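Local coordinates for protein Nab2 (Chaetomium thermophilum, PDB 4LJ0) that binds polyadenosine RNA through zinc fingers of the CCCH type, three of which make up this fragment, at residues A[58-61]-A[62-66]. Residues are numbered along the deposited sequence; the frame is centred on the assembly and turned at random.
With ZN (zinc ion), chain H; nucleotides of chain D.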
loop_
_atom_site.group_PDB
_atom_site.type_symbol
_atom_site.label_atom_id
_atom_site.label_comp_id
_atom_site.label_asym_id
_atom_site.label_seq_id
_atom_site.Cartn_x
_atom_site.Cartn_y
_atom_site.Cartn_z
ATOM N N PHE A 58 -7.176 -12.135 2.438
ATOM C CA PHE A 58 -6.669 -11.436 1.270
ATOM C C PHE A 58 -7.421 -11.841 0.002
ATOM O O PHE A 58 -8.287 -12.715 0.032
ATOM C CB PHE A 58 -5.166 -11.650 1.157
ATOM C CG PHE A 58 -4.393 -10.969 2.250
ATOM C CD1 PHE A 58 -4.118 -11.625 3.437
ATOM C CD2 PHE A 58 -3.978 -9.656 2.105
ATOM C CE1 PHE A 58 -3.419 -10.992 4.451
ATOM C CE2 PHE A 58 -3.282 -9.018 3.116
ATOM C CZ PHE A 58 -3.002 -9.688 4.290
ATOM N N LEU A 59 -7.103 -11.178 -1.100
ATOM C CA LEU A 59 -7.826 -11.351 -2.354
ATOM C C LEU A 59 -7.167 -12.434 -3.201
ATOM O O LEU A 59 -5.978 -12.354 -3.502
ATOM C CB LEU A 59 -7.847 -10.022 -3.114
ATOM C CG LEU A 59 -8.531 -9.972 -4.482
ATOM C CD1 LEU A 59 -10.023 -10.227 -4.351
ATOM C CD2 LEU A 59 -8.271 -8.630 -5.145
ATOM N N HIS A 60 -7.948 -13.440 -3.582
ATOM C CA HIS A 60 -7.441 -14.568 -4.360
ATOM C C HIS A 60 -7.993 -14.575 -5.778
ATOM O O HIS A 60 -9.114 -14.129 -6.017
ATOM C CB HIS A 60 -7.806 -15.879 -3.664
ATOM C CG HIS A 60 -7.322 -15.956 -2.251
ATOM N ND1 HIS A 60 -8.052 -15.475 -1.185
ATOM C CD2 HIS A 60 -6.167 -16.433 -1.732
ATOM C CE1 HIS A 60 -7.372 -15.664 -0.069
ATOM N NE2 HIS A 60 -6.224 -16.244 -0.373
ATOM N N GLU A 61 -7.193 -15.087 -6.711
ATOM C CA GLU A 61 -7.624 -15.296 -8.090
ATOM C C GLU A 61 -8.171 -16.711 -8.241
ATOM O O GLU A 61 -7.961 -17.554 -7.368
ATOM C CB GLU A 61 -6.448 -15.109 -9.048
ATOM C CG GLU A 61 -5.841 -13.720 -9.026
ATOM C CD GLU A 61 -4.677 -13.579 -9.987
ATOM O OE1 GLU A 61 -4.144 -14.618 -10.435
ATOM O OE2 GLU A 61 -4.297 -12.431 -10.298
ATOM N N GLU A 62 -8.859 -16.977 -9.349
ATOM C CA GLU A 62 -9.384 -18.314 -9.601
ATOM C C GLU A 62 -8.228 -19.299 -9.746
ATOM O O GLU A 62 -7.333 -19.109 -10.571
ATOM C CB GLU A 62 -10.286 -18.338 -10.842
ATOM C CG GLU A 62 -9.594 -18.008 -12.157
ATOM C CD GLU A 62 -10.558 -17.996 -13.332
ATOM O OE1 GLU A 62 -10.221 -17.404 -14.381
ATOM O OE2 GLU A 62 -11.655 -18.581 -13.207
ATOM N N GLY A 63 -8.242 -20.336 -8.913
ATOM C CA GLY A 63 -7.220 -21.366 -8.952
ATOM C C GLY A 63 -6.082 -21.139 -7.972
ATOM O O GLY A 63 -5.224 -22.004 -7.806
ATOM N N GLN A 64 -6.069 -19.982 -7.316
ATOM C CA GLN A 64 -4.999 -19.660 -6.374
ATOM C C GLN A 64 -5.150 -20.425 -5.061
ATOM O O GLN A 64 -4.168 -20.675 -4.362
ATOM C CB GLN A 64 -4.957 -18.156 -6.096
ATOM C CG GLN A 64 -3.843 -17.753 -5.142
ATOM C CD GLN A 64 -3.644 -16.254 -5.063
ATOM O OE1 GLN A 64 -4.405 -15.482 -5.646
ATOM N NE2 GLN A 64 -2.614 -15.833 -4.340
ATOM N N ARG A 65 -6.382 -20.793 -4.727
ATOM C CA ARG A 65 -6.649 -21.550 -3.511
ATOM C C ARG A 65 -6.157 -22.979 -3.673
ATOM O O ARG A 65 -6.302 -23.573 -4.742
ATOM C CB ARG A 65 -8.145 -21.559 -3.206
ATOM C CG ARG A 65 -8.731 -20.194 -2.904
ATOM C CD ARG A 65 -8.558 -19.821 -1.451
ATOM N NE ARG A 65 -9.488 -18.770 -1.063
ATOM C CZ ARG A 65 -9.731 -18.403 0.190
ATOM N NH1 ARG A 65 -9.114 -19.000 1.200
ATOM N NH2 ARG A 65 -10.598 -17.430 0.433
ATOM N N GLY A 66 -5.581 -23.525 -2.606
ATOM C CA GLY A 66 -5.050 -24.875 -2.624
ATOM C C GLY A 66 -5.409 -25.658 -1.375
ATOM O O GLY A 66 -5.014 -26.817 -1.244
HETATM ZN ZN ZN H . -4.629 -16.421 0.775
ATOM P P A D 3 3.296 -11.829 10.788
ATOM O OP1 A D 3 2.878 -13.168 11.272
ATOM O OP2 A D 3 4.671 -11.644 10.253
ATOM O "O5'" A D 3 2.278 -11.360 9.653
ATOM C "C5'" A D 3 0.902 -11.725 9.706
ATOM C "C4'" A D 3 0.580 -12.901 8.810
ATOM O "O4'" A D 3 -0.112 -12.433 7.616
ATOM C "C3'" A D 3 1.781 -13.720 8.318
ATOM O "O3'" A D 3 1.477 -15.116 8.352
ATOM C "C2'" A D 3 1.948 -13.257 6.875
ATOM O "O2'" A D 3 2.566 -14.197 6.021
ATOM C "C1'" A D 3 0.503 -12.987 6.471
ATOM N N9 A D 3 0.367 -12.071 5.332
ATOM C C8 A D 3 0.818 -10.780 5.195
ATOM N N7 A D 3 0.551 -10.251 4.021
ATOM C C5 A D 3 -0.112 -11.259 3.334
ATOM C C6 A D 3 -0.663 -11.339 2.039
ATOM N N6 A D 3 -0.640 -10.348 1.145
ATOM N N1 A D 3 -1.252 -12.497 1.675
ATOM C C2 A D 3 -1.286 -13.501 2.557
ATOM N N3 A D 3 -0.808 -13.546 3.797
ATOM C C4 A D 3 -0.228 -12.382 4.131
#
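Arg65 reaches His60 because its chain bends at the CB-CG bond (chi2 -85°), which folds the guanidinium back over the imidazole. With CG of His60 anti to its carbonyl carbon (chi1 -56°), the ring meets Arg65 with one face while NE2 points to the zinc. The two flat groups stack with their centres 3.9 Å apart and their planes 23° from parallel. Arg65 CD lies over the same ring, a CH-pi contact. Both residues share one outside partner, Glu31 of the preceding finger. It accepts a hydrogen bond from His60 ND1 and forms a salt bridge with Arg65 NH2. At the rim of the ring, His60 NE2 binds the zinc ion at 2.0 Å, and Cys46, Cys51 and Cys56 complete this CCCH site.

Between these residues the chain makes a type II beta turn from Glu61 to Gln64. Gly63 has a positive phi, and a side chain there would press on the preceding carbonyl. Gln64 N closes the turn on Glu61 O at 3.1 Å. The extended Gln64 side chain turns back along the turn. Its OE1 accepts a nearly straight bond from Glu61 N at 3.0 Å. Its NE2 is held by the carbonyl oxygens of Cys46 and Phe48, so both ends of the amide are used.

Phe58 faces the RNA. Its ring lies over the base of A3 of chain D, with CZ 3.4 Å from base atom C5. With an alanine here, one face of that adenine would probably lose its aromatic partner, and the base would be held less firmly. With ND1 donating to Glu31, NE2 keeps its lone pair for the zinc. The carboxylate of Glu31 probably makes the imidazole a stronger zinc donor and offsets the charge of Arg65 stacked on it.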